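Local coordinates for dopamine N-acetyltransferase-like Protein (Tribolium castaneum, PDB 6V3T) that binds acetyl-CoA and probably transfers acetyl and longer acyl groups from coenzyme A thioesters to arylalkylamines such as serotonin, at residues T163-Q168 / S200-Y205; K120-R125 / H153-V158; V31-H36 / N93-R98. All blocks are in the same frame, centred on the assembly; numbering follows the deposited sequence.

Contact 1: T163-Q168 / S200-Y205; sequences TSLFTQ and SPHDYY. With ACO (acetyl coenzyme *a), chain G.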
loop_
_atom_site.group_PDB
_atom_site.type_symbol
_atom_site.label_atom_id
_atom_site.label_comp_id
_atom_site.label_asym_id
_atom_site.label_seq_id
_atom_site.Cartn_x
_atom_site.Cartn_y
_atom_site.Cartn_z
ATOM N N THR A 163 1.198 -5.090 -4.825
ATOM C CA THR A 163 2.476 -5.838 -4.852
ATOM C C THR A 163 2.214 -7.305 -4.513
ATOM O O THR A 163 2.896 -8.175 -5.067
ATOM C CB THR A 163 3.445 -5.253 -3.837
ATOM O OG1 THR A 163 2.788 -5.481 -2.595
ATOM C CG2 THR A 163 3.720 -3.785 -4.051
ATOM N N SER A 164 1.280 -7.543 -3.595
ATOM C CA SER A 164 0.797 -8.893 -3.217
ATOM C C SER A 164 -0.254 -9.323 -4.235
ATOM O O SER A 164 -1.094 -8.492 -4.584
ATOM C CB SER A 164 0.238 -8.898 -1.825
ATOM O OG SER A 164 -0.104 -10.211 -1.416
ATOM N N LEU A 165 -0.198 -10.560 -4.702
ATOM C CA LEU A 165 -1.187 -11.090 -5.674
ATOM C C LEU A 165 -2.512 -11.391 -4.948
ATOM O O LEU A 165 -3.585 -11.325 -5.593
ATOM C CB LEU A 165 -0.572 -12.313 -6.358
ATOM C CG LEU A 165 -1.477 -13.526 -6.516
ATOM C CD1 LEU A 165 -2.336 -13.383 -7.754
ATOM C CD2 LEU A 165 -0.648 -14.794 -6.593
ATOM N N PHE A 166 -2.474 -11.621 -3.644
ATOM C CA PHE A 166 -3.710 -11.683 -2.823
ATOM C C PHE A 166 -4.423 -10.344 -2.940
ATOM O O PHE A 166 -5.631 -10.326 -3.124
ATOM C CB PHE A 166 -3.396 -11.999 -1.365
ATOM C CG PHE A 166 -2.477 -13.177 -1.192
ATOM C CD1 PHE A 166 -2.350 -14.132 -2.187
ATOM C CD2 PHE A 166 -1.743 -13.339 -0.029
ATOM C CE1 PHE A 166 -1.484 -15.198 -2.030
ATOM C CE2 PHE A 166 -0.888 -14.417 0.132
ATOM C CZ PHE A 166 -0.764 -15.345 -0.870
ATOM N N THR A 167 -3.659 -9.260 -2.867
ATOM C CA THR A 167 -4.177 -7.881 -3.007
ATOM C C THR A 167 -4.687 -7.672 -4.428
ATOM O O THR A 167 -5.604 -6.858 -4.601
ATOM C CB THR A 167 -3.109 -6.830 -2.705
ATOM O OG1 THR A 167 -2.875 -6.875 -1.300
ATOM C CG2 THR A 167 -3.520 -5.432 -3.112
ATOM N N GLN A 168 -4.059 -8.319 -5.403
ATOM C CA GLN A 168 -4.514 -8.252 -6.809
ATOM C C GLN A 168 -5.886 -8.922 -6.881
ATOM O O GLN A 168 -6.793 -8.363 -7.530
ATOM C CB GLN A 168 -3.511 -8.912 -7.757
ATOM C CG GLN A 168 -2.196 -8.162 -7.874
ATOM C CD GLN A 168 -1.107 -8.992 -8.513
ATOM O OE1 GLN A 168 -1.303 -9.628 -9.550
ATOM N NE2 GLN A 168 0.066 -8.978 -7.899
ATOM N N SER A 200 7.668 -16.833 -5.154
ATOM C CA SER A 200 6.337 -17.115 -5.751
ATOM C C SER A 200 5.315 -17.230 -4.625
ATOM O O SER A 200 5.668 -17.620 -3.512
ATOM C CB SER A 200 6.362 -18.354 -6.621
ATOM O OG SER A 200 6.273 -18.013 -8.003
ATOM N N PRO A 201 4.018 -16.906 -4.865
ATOM C CA PRO A 201 3.474 -16.670 -6.206
ATOM C C PRO A 201 3.449 -15.211 -6.691
ATOM O O PRO A 201 2.742 -14.934 -7.648
ATOM C CB PRO A 201 2.027 -17.173 -6.047
ATOM C CG PRO A 201 1.674 -16.903 -4.594
ATOM C CD PRO A 201 2.982 -16.788 -3.834
ATOM N N HIS A 202 4.222 -14.330 -6.048
ATOM C CA HIS A 202 4.231 -12.864 -6.303
ATOM C C HIS A 202 5.267 -12.525 -7.375
ATOM O O HIS A 202 6.303 -11.933 -7.028
ATOM C CB HIS A 202 4.469 -12.139 -4.987
ATOM C CG HIS A 202 3.480 -12.535 -3.948
ATOM N ND1 HIS A 202 3.643 -12.255 -2.635
ATOM C CD2 HIS A 202 2.319 -13.209 -4.026
ATOM C CE1 HIS A 202 2.617 -12.716 -1.938
ATOM N NE2 HIS A 202 1.793 -13.314 -2.763
ATOM N N ASP A 203 4.985 -12.894 -8.624
ATOM C CA ASP A 203 5.951 -12.832 -9.754
ATOM C C ASP A 203 5.876 -11.462 -10.438
ATOM O O ASP A 203 6.708 -11.229 -11.346
ATOM C CB ASP A 203 5.693 -13.929 -10.797
ATOM C CG ASP A 203 5.689 -15.353 -10.263
ATOM O OD1 ASP A 203 6.343 -15.596 -9.220
ATOM O OD2 ASP A 203 5.026 -16.214 -10.899
ATOM N N TYR A 204 4.913 -10.605 -10.061
ATOM C CA TYR A 204 4.710 -9.276 -10.698
ATOM C C TYR A 204 3.868 -8.339 -9.825
ATOM O O TYR A 204 3.087 -8.801 -8.970
ATOM C CB TYR A 204 4.091 -9.454 -12.084
ATOM C CG TYR A 204 2.883 -10.351 -12.121
ATOM C CD1 TYR A 204 2.977 -11.715 -12.007
ATOM C CD2 TYR A 204 1.625 -9.836 -12.278
ATOM C CE1 TYR A 204 1.865 -12.538 -12.029
ATOM C CE2 TYR A 204 0.501 -10.643 -12.330
ATOM C CZ TYR A 204 0.614 -12.003 -12.200
ATOM O OH TYR A 204 -0.497 -12.789 -12.235
ATOM N N TYR A 205 4.052 -7.036 -10.068
ATOM C CA TYR A 205 3.405 -5.894 -9.367
ATOM C C TYR A 205 2.460 -5.210 -10.356
ATOM O O TYR A 205 2.874 -4.901 -11.506
ATOM C CB TYR A 205 4.475 -4.952 -8.804
ATOM C CG TYR A 205 4.130 -3.485 -8.661
ATOM C CD1 TYR A 205 3.060 -3.053 -7.890
ATOM C CD2 TYR A 205 4.942 -2.514 -9.222
ATOM C CE1 TYR A 205 2.779 -1.701 -7.725
ATOM C CE2 TYR A 205 4.681 -1.162 -9.065
ATOM C CZ TYR A 205 3.594 -0.751 -8.316
ATOM O OH TYR A 205 3.344 0.588 -8.177
HETATM N N1A ACO G . -2.908 -18.231 -0.835
HETATM C C2A ACO G . -3.665 -18.026 -1.921
HETATM N N3A ACO G . -4.617 -17.080 -1.979
HETATM C C4A ACO G . -4.860 -16.280 -0.930
HETATM C C5A ACO G . -4.078 -16.456 0.277
HETATM C C6A ACO G . -3.065 -17.502 0.271
HETATM N N6A ACO G . -2.315 -17.710 1.357
HETATM N N7A ACO G . -4.508 -15.555 1.157
HETATM C C8A ACO G . -5.499 -14.856 0.564
HETATM N N9A ACO G . -5.707 -15.309 -0.670
HETATM C C1B ACO G . -6.685 -14.743 -1.588
HETATM C C2B ACO G . -8.082 -15.254 -1.383
HETATM O O2B ACO G . -8.351 -16.365 -2.213
HETATM C C3B ACO G . -8.882 -14.043 -1.789
HETATM O O3B ACO G . -8.970 -13.996 -3.194
HETATM P P3B ACO G . -10.342 -14.433 -3.877
HETATM O O7A ACO G . -9.927 -14.995 -5.222
HETATM O O8A ACO G . -10.805 -15.486 -2.883
HETATM O O9A ACO G . -11.072 -13.093 -3.924
HETATM C C4B ACO G . -8.050 -12.857 -1.393
HETATM O O4B ACO G . -6.745 -13.357 -1.269
HETATM C C5B ACO G . -8.480 -12.251 -0.097
HETATM O O5B ACO G . -7.973 -12.963 1.011
HETATM P P1A ACO G . -8.152 -12.240 2.411
HETATM O O1A ACO G . -9.373 -11.356 2.336
HETATM O O2A ACO G . -8.009 -13.172 3.569
HETATM O O3A ACO G . -6.805 -11.378 2.419
HETATM P P2A ACO G . -5.863 -11.442 3.714
HETATM O O4A ACO G . -6.756 -11.169 4.913
HETATM O O5A ACO G . -5.108 -12.747 3.695
HETATM O O6A ACO G . -4.793 -10.268 3.268
HETATM C CBP ACO G . -2.340 -9.684 3.024
HETATM C CCP ACO G . -3.528 -10.027 3.936
HETATM C CDP ACO G . -2.870 -9.002 1.773
HETATM C CEP ACO G . -1.670 -11.006 2.707
HETATM C CAP ACO G . -1.259 -8.774 3.715
HETATM O OAP ACO G . -0.538 -9.560 4.672
HETATM C C9P ACO G . -0.183 -8.059 2.819
HETATM O O9P ACO G . 0.929 -8.561 2.643
HETATM N N8P ACO G . -0.493 -6.850 2.250
HETATM C C7P ACO G . 0.376 -6.097 1.340
HETATM C C6P ACO G . -0.292 -5.624 0.031
HETATM C C5P ACO G . -0.009 -4.183 -0.356
HETATM O O5P ACO G . -0.901 -3.368 -0.441
HETATM N N4P ACO G . 1.253 -3.864 -0.636
HETATM C C3P ACO G . 1.671 -2.560 -1.195
HETATM C C2P ACO G . 2.680 -1.724 -0.381
HETATM S S1P ACO G . 4.328 -1.717 -1.054
HETATM C C ACO G . 5.330 -1.442 0.284
HETATM O O ACO G . 4.980 -0.695 1.186
HETATM C CH3 ACO G . 6.677 -2.094 0.394
#

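Contact 2: K120-R125 / H153-V158; sequences KIFELR and HGFKLV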
loop_
_atom_site.group_PDB
_atom_site.type_symbol
_atom_site.label_atom_id
_atom_site.label_comp_id
_atom_site.label_asym_id
_atom_site.label_seq_id
_atom_site.Cartn_x
_atom_site.Cartn_y
_atom_site.Cartn_z
ATOM N N LYS A 120 -6.938 14.906 -7.634
ATOM C CA LYS A 120 -6.672 14.047 -6.446
ATOM C C LYS A 120 -7.017 12.597 -6.793
ATOM O O LYS A 120 -7.909 12.392 -7.637
ATOM C CB LYS A 120 -7.463 14.539 -5.226
ATOM C CG LYS A 120 -8.981 14.578 -5.377
ATOM C CD LYS A 120 -9.697 15.216 -4.194
ATOM C CE LYS A 120 -11.210 15.121 -4.270
ATOM N NZ LYS A 120 -11.849 15.805 -3.119
ATOM N N ILE A 121 -6.316 11.636 -6.182
ATOM C CA ILE A 121 -6.575 10.169 -6.319
ATOM C C ILE A 121 -6.578 9.530 -4.930
ATOM O O ILE A 121 -5.605 9.737 -4.161
ATOM C CB ILE A 121 -5.538 9.478 -7.228
ATOM C CG1 ILE A 121 -5.612 9.972 -8.673
ATOM C CG2 ILE A 121 -5.686 7.967 -7.164
ATOM C CD1 ILE A 121 -4.453 9.521 -9.534
ATOM N N PHE A 122 -7.612 8.743 -4.651
ATOM C CA PHE A 122 -7.716 7.885 -3.450
ATOM C C PHE A 122 -6.768 6.700 -3.630
ATOM O O PHE A 122 -6.880 5.951 -4.625
ATOM C CB PHE A 122 -9.160 7.435 -3.240
ATOM C CG PHE A 122 -9.471 6.917 -1.862
ATOM C CD1 PHE A 122 -9.152 5.621 -1.503
ATOM C CD2 PHE A 122 -10.108 7.720 -0.932
ATOM C CE1 PHE A 122 -9.459 5.138 -0.243
ATOM C CE2 PHE A 122 -10.408 7.240 0.330
ATOM C CZ PHE A 122 -10.082 5.950 0.673
ATOM N N GLU A 123 -5.848 6.541 -2.689
ATOM C CA GLU A 123 -4.791 5.511 -2.746
ATOM C C GLU A 123 -4.937 4.585 -1.544
ATOM O O GLU A 123 -4.619 5.015 -0.435
ATOM C CB GLU A 123 -3.422 6.190 -2.753
ATOM C CG GLU A 123 -2.956 6.550 -4.140
ATOM C CD GLU A 123 -1.529 7.045 -4.264
ATOM O OE1 GLU A 123 -0.944 7.472 -3.248
ATOM O OE2 GLU A 123 -1.022 7.030 -5.399
ATOM N N LEU A 124 -5.413 3.362 -1.753
ATOM C CA LEU A 124 -5.205 2.277 -0.759
ATOM C C LEU A 124 -3.720 1.954 -0.800
ATOM O O LEU A 124 -3.299 1.276 -1.747
ATOM C CB LEU A 124 -6.054 1.045 -1.082
ATOM C CG LEU A 124 -6.533 0.261 0.141
ATOM C CD1 LEU A 124 -7.292 -0.964 -0.259
ATOM C CD2 LEU A 124 -5.412 -0.164 1.043
ATOM N N ARG A 125 -2.963 2.491 0.154
ATOM C CA ARG A 125 -1.485 2.485 0.119
ATOM C C ARG A 125 -0.955 1.276 0.869
ATOM O O ARG A 125 -0.003 0.645 0.362
ATOM C CB ARG A 125 -0.926 3.760 0.742
ATOM C CG ARG A 125 -1.363 5.011 0.007
ATOM C CD ARG A 125 -0.704 6.249 0.563
ATOM N NE ARG A 125 -0.820 7.340 -0.384
ATOM C CZ ARG A 125 -0.699 8.621 -0.079
ATOM N NH1 ARG A 125 -0.465 9.004 1.170
ATOM N NH2 ARG A 125 -0.817 9.516 -1.039
ATOM N N HIS A 153 -16.363 10.741 0.236
ATOM C CA HIS A 153 -15.496 11.951 0.205
ATOM C C HIS A 153 -15.361 12.472 -1.230
ATOM O O HIS A 153 -14.467 13.303 -1.479
ATOM C CB HIS A 153 -14.150 11.651 0.859
ATOM C CG HIS A 153 -14.254 11.497 2.332
ATOM N ND1 HIS A 153 -14.969 10.471 2.908
ATOM C CD2 HIS A 153 -13.751 12.238 3.341
ATOM C CE1 HIS A 153 -14.894 10.575 4.217
ATOM N NE2 HIS A 153 -14.148 11.654 4.508
ATOM N N GLY A 154 -16.221 11.998 -2.131
ATOM C CA GLY A 154 -16.419 12.570 -3.474
ATOM C C GLY A 154 -15.183 12.447 -4.342
ATOM O O GLY A 154 -14.983 13.335 -5.188
ATOM N N PHE A 155 -14.388 11.388 -4.147
ATOM C CA PHE A 155 -13.286 10.975 -5.059
ATOM C C PHE A 155 -13.886 10.324 -6.310
ATOM O O PHE A 155 -15.052 9.872 -6.254
ATOM C CB PHE A 155 -12.303 10.040 -4.352
ATOM C CG PHE A 155 -11.393 10.730 -3.368
ATOM C CD1 PHE A 155 -11.784 10.922 -2.052
ATOM C CD2 PHE A 155 -10.151 11.201 -3.762
ATOM C CE1 PHE A 155 -10.948 11.557 -1.148
ATOM C CE2 PHE A 155 -9.319 11.835 -2.856
ATOM C CZ PHE A 155 -9.718 12.009 -1.551
ATOM N N LYS A 156 -13.121 10.305 -7.406
ATOM C CA LYS A 156 -13.561 9.786 -8.730
ATOM C C LYS A 156 -12.771 8.537 -9.120
ATOM O O LYS A 156 -13.341 7.712 -9.848
ATOM C CB LYS A 156 -13.380 10.844 -9.818
ATOM C CG LYS A 156 -14.285 12.064 -9.690
ATOM C CD LYS A 156 -13.910 13.187 -10.632
ATOM C CE LYS A 156 -15.046 14.159 -10.862
ATOM N NZ LYS A 156 -14.624 15.278 -11.736
ATOM N N LEU A 157 -11.511 8.416 -8.677
ATOM C CA LEU A 157 -10.601 7.279 -8.999
ATOM C C LEU A 157 -9.943 6.741 -7.728
ATOM O O LEU A 157 -9.346 7.530 -6.975
ATOM C CB LEU A 157 -9.507 7.734 -9.965
ATOM C CG LEU A 157 -8.664 6.606 -10.563
ATOM C CD1 LEU A 157 -9.240 6.156 -11.893
ATOM C CD2 LEU A 157 -7.221 7.031 -10.737
ATOM N N VAL A 158 -10.003 5.422 -7.543
ATOM C CA VAL A 158 -9.273 4.695 -6.467
ATOM C C VAL A 158 -8.155 3.911 -7.144
ATOM O O VAL A 158 -8.396 3.347 -8.230
ATOM C CB VAL A 158 -10.207 3.782 -5.650
ATOM C CG1 VAL A 158 -9.454 3.014 -4.575
ATOM C CG2 VAL A 158 -11.361 4.565 -5.031
#

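Contact 3: V31-H36 / N93-R98; sequences VGLCVH and NIKYQR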
loop_
_atom_site.group_PDB
_atom_site.type_symbol
_atom_site.label_atom_id
_atom_site.label_comp_id
_atom_site.label_asym_id
_atom_site.label_seq_id
_atom_site.Cartn_x
_atom_site.Cartn_y
_atom_site.Cartn_z
ATOM N N VAL A 31 13.963 -7.358 -0.881
ATOM C CA VAL A 31 15.110 -6.436 -0.600
ATOM C C VAL A 31 15.433 -6.453 0.902
ATOM O O VAL A 31 16.589 -6.153 1.243
ATOM C CB VAL A 31 14.845 -4.994 -1.086
ATOM C CG1 VAL A 31 14.253 -4.949 -2.486
ATOM C CG2 VAL A 31 13.972 -4.203 -0.125
ATOM N N GLY A 32 14.444 -6.740 1.758
ATOM C CA GLY A 32 14.595 -6.840 3.223
ATOM C C GLY A 32 14.942 -5.501 3.841
ATOM O O GLY A 32 16.126 -5.284 4.120
ATOM N N LEU A 33 13.949 -4.627 4.029
ATOM C CA LEU A 33 14.112 -3.286 4.658
ATOM C C LEU A 33 13.708 -3.359 6.133
ATOM O O LEU A 33 14.487 -2.882 6.965
ATOM C CB LEU A 33 13.256 -2.267 3.904
ATOM C CG LEU A 33 13.605 -0.797 4.144
ATOM C CD1 LEU A 33 14.839 -0.388 3.362
ATOM C CD2 LEU A 33 12.443 0.103 3.776
ATOM N N CYS A 34 12.539 -3.932 6.437
ATOM C CA CYS A 34 11.928 -3.952 7.797
ATOM C C CYS A 34 11.736 -5.397 8.264
ATOM O O CYS A 34 11.713 -6.293 7.400
ATOM C CB CYS A 34 10.593 -3.217 7.811
ATOM S SG CYS A 34 10.595 -1.704 6.814
ATOM N N VAL A 35 11.593 -5.602 9.580
ATOM C CA VAL A 35 11.638 -6.942 10.239
ATOM C C VAL A 35 10.791 -6.923 11.527
ATOM O O VAL A 35 10.810 -5.882 12.251
ATOM C CB VAL A 35 13.099 -7.356 10.510
ATOM C CG1 VAL A 35 13.814 -7.819 9.246
ATOM C CG2 VAL A 35 13.881 -6.236 11.179
ATOM N N HIS A 36 10.105 -8.045 11.807
ATOM C CA HIS A 36 9.095 -8.237 12.891
ATOM C C HIS A 36 9.545 -7.531 14.173
ATOM O O HIS A 36 10.708 -7.730 14.560
ATOM C CB HIS A 36 8.844 -9.742 13.142
ATOM C CG HIS A 36 8.015 -10.067 14.353
ATOM N ND1 HIS A 36 6.655 -10.320 14.277
ATOM C CD2 HIS A 36 8.344 -10.229 15.658
ATOM C CE1 HIS A 36 6.185 -10.600 15.480
ATOM N NE2 HIS A 36 7.200 -10.546 16.346
ATOM N N ASN A 93 19.690 5.421 1.495
ATOM C CA ASN A 93 19.474 4.013 1.906
ATOM C C ASN A 93 19.098 3.218 0.655
ATOM O O ASN A 93 18.008 3.442 0.115
ATOM C CB ASN A 93 18.431 3.926 3.014
ATOM C CG ASN A 93 18.071 2.506 3.394
ATOM O OD1 ASN A 93 18.361 1.560 2.661
ATOM N ND2 ASN A 93 17.423 2.351 4.537
ATOM N N ILE A 94 19.995 2.334 0.227
ATOM C CA ILE A 94 19.995 1.724 -1.131
ATOM C C ILE A 94 18.723 0.879 -1.262
ATOM O O ILE A 94 18.012 1.051 -2.254
ATOM C CB ILE A 94 21.296 0.926 -1.380
ATOM C CG1 ILE A 94 22.551 1.726 -0.994
ATOM C CG2 ILE A 94 21.355 0.444 -2.827
ATOM C CD1 ILE A 94 23.099 1.444 0.404
ATOM N N LYS A 95 18.415 0.073 -0.243
ATOM C CA LYS A 95 17.201 -0.788 -0.169
ATOM C C LYS A 95 15.954 0.046 -0.460
ATOM O O LYS A 95 15.128 -0.377 -1.307
ATOM C CB LYS A 95 17.114 -1.442 1.211
ATOM C CG LYS A 95 18.170 -2.513 1.413
ATOM C CD LYS A 95 18.172 -3.220 2.731
ATOM C CE LYS A 95 18.796 -4.586 2.583
ATOM N NZ LYS A 95 19.670 -4.978 3.703
ATOM N N TYR A 96 15.845 1.189 0.219
ATOM C CA TYR A 96 14.683 2.112 0.169
ATOM C C TYR A 96 14.500 2.610 -1.264
ATOM O O TYR A 96 13.353 2.678 -1.733
ATOM C CB TYR A 96 14.881 3.273 1.146
ATOM C CG TYR A 96 13.704 4.208 1.224
ATOM C CD1 TYR A 96 13.508 5.183 0.258
ATOM C CD2 TYR A 96 12.779 4.117 2.254
ATOM C CE1 TYR A 96 12.428 6.047 0.311
ATOM C CE2 TYR A 96 11.694 4.975 2.324
ATOM C CZ TYR A 96 11.518 5.942 1.345
ATOM O OH TYR A 96 10.449 6.788 1.375
ATOM N N GLN A 97 15.603 2.952 -1.931
ATOM C CA GLN A 97 15.597 3.446 -3.334
ATOM C C GLN A 97 15.082 2.343 -4.260
ATOM O O GLN A 97 14.429 2.670 -5.256
ATOM C CB GLN A 97 16.983 3.921 -3.790
ATOM C CG GLN A 97 17.124 5.437 -3.811
ATOM C CD GLN A 97 17.730 5.963 -2.535
ATOM O OE1 GLN A 97 17.046 6.272 -1.558
ATOM N NE2 GLN A 97 19.046 6.044 -2.528
ATOM N N ARG A 98 15.377 1.086 -3.949
ATOM C CA ARG A 98 15.006 -0.061 -4.812
ATOM C C ARG A 98 13.489 -0.242 -4.713
ATOM O O ARG A 98 12.824 -0.251 -5.762
ATOM C CB ARG A 98 15.864 -1.268 -4.427
ATOM C CG ARG A 98 17.351 -0.967 -4.547
ATOM C CD ARG A 98 18.250 -2.138 -4.229
ATOM N NE ARG A 98 19.304 -2.319 -5.218
ATOM C CZ ARG A 98 20.128 -3.362 -5.253
ATOM N NH1 ARG A 98 21.046 -3.448 -6.201
ATOM N NH2 ARG A 98 20.031 -4.317 -4.342
#

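Contact 1: T163-Q168 / S200-Y205
Phe166 stands at the adenine end of the acetyl-CoA site, to which Thr163 and Ser164 also belong, with His202 over one face of its ring and the adenine over the other. The histidine makes an edge-to-face pair, its plane turned 81° from the phenyl ring, and its NE2 comes in toward the rim, 3.8 Å from Phe166 CZ. The adenine lies face to face with Phe166, C5A over the ring centre and C6A 3.4 Å from CZ. Phe166 CG is anti to the carbonyl carbon (chi1 -49°), which starts the ring toward its place between base and imidazole. An alanine in place of Phe166 would probably leave both the adenine and the His202 edge without their shared aromatic partner, opening a gap between base and protein.

Along the cofactor, Thr163 OG1 lies 3.0 Å from N4P of acetyl-CoA while hydrogen-bonding Glu25. Its CG2 touches the thioester sulfur and, 4.0 Å away, CD1 of Tyr205. In the second shell, one face of the His202 imidazole is covered by the Leu165 amide nitrogen and Ser164 CA. The Pro201 ring crosses the Leu165 side chain at about a right angle, its CB 3.6 Å from Leu165 CD2. Gln168 NE2 gives a weak hydrogen bond to Tyr204 O (3.2 Å), and OE1 approaches Tyr204 CE2, amide and ring planes 60° apart.

The contact thus sets the start of helix 165-174, just after strand 157-162, against the chain entering strand 204-211. Tyr205 continues onto helix 94-108, and Ser164 and His202 both touch Pro26 of helix 26-31.

Contact 2: K120-R125 / H153-V158
Phe122 and Val158 form a parallel bridge inside a beta-alpha-beta crossover, strand 120-129, helix 138-152 and strand 157-162, part of the acetyltransferase core of this family. Phe122 N donates to Leu157 O (3.1 Å, 144° at the hydrogen), and Val158 CA makes a CH...O contact with Phe122 O. The crossover helix ends in a Schellman motif with Gly154 at C-prime, and Phe155 follows directly.

Phe155 is gripped from both sides. Over one face the extended chain of Lys120 crosses at about a right angle, Lys120 CD 3.7 Å from Phe155 CE2. Its NZ makes a cation-pi interaction, 4.7 Å from the centroid of the Phe155 ring and 10° off the normal. The opposite face takes the edge of Phe122 in a T-shaped pair, planes 80° apart, with Phe122 CD2 3.8 Å from Phe155 CD1. On the sheet face opposite Phe122 and Val158, Ile121 and Leu157 run side by side, and Ile121 CD1 lies 3.9 Å from Leu157 CD2.

Helix 138-152 covers the face that carries Phe122 and Val158, placing Ala150 against both. Ile121 packs on helix 112-115, and strand 67-77 borders strand 120-129 on its other side.

Contact 3: V31-H36 / N93-R98
Val31 and Lys95 bring their backbones closest, 6.0 Å between CA atoms, where the chain leaves helix 26-31 and turns at Gly32, whose positive phi of 66° favours a glycine, to pass the first turn of helix 94-108. That turn begins after Asn93 at the N-cap position, with Asn93 O accepting from Gln97 N. No hydrogen bond joins the two segments; side chains lie against one another and against backbone carbonyls.

Leu33 is the main apolar piece. Its CG is anti to the backbone N (chi1 -163°), and the methyl CD1 beyond it reaches the start of the helix. There CD1 packs on Lys95 CB and lies 3.7 Å from Tyr96 N. It also touches Asn93 ND2, so one methyl group meets the N-cap side chain of Asn93 as well as Lys95 and Tyr96 in the first turn. The side chains of Leu33 and Lys95 pass alongside one another, pointing opposite ways. The lysine chain runs back across the Val31 and Gly32 carbonyls, where the chain leaves helix 26-31, with Lys95 NZ 3.6 Å from Gly32 O and no hydrogen bond between them. Val31 adds looser packing, CG2 4.4 Å from Lys95 CB and CG1 4.5 Å from Arg98 CB.

This is structural packing at the surface, joining the loop between helices 26-31 and 41-52 to helix 94-108. Just beyond Leu33, Cys34 closes a disulfide with Cys40, tying the loop to itself. Leu33 and Cys34 both rest on Leu43 of helix 41-52, Asn93 touches Leu42 of the same helix, and Tyr96 packs on Met88 of helix 80-90.

Overall arrangement
Along the chain contact 3 closes first, then contact 2, then contact 1. Contacts 1 and 2, about 22 Å apart between centres, share the central mixed sheet, where strands 157-162 and 204-211 are neighbours; strand 157-162 of contact 2 leads into helix 165-174 of contact 1. Contact 3 lies across the chain's centre from contact 2, about 27 Å between centres, and about 18 Å from contact 1. Helix 94-108 connects contacts 3 and 1: it forms one side of contact 3, and Tyr205 of contact 1 packs on it. Contact 2 thus pairs core strands, contact 1 builds the adenine end of the cofactor site, and contact 3 joins a surface loop to helix 94-108.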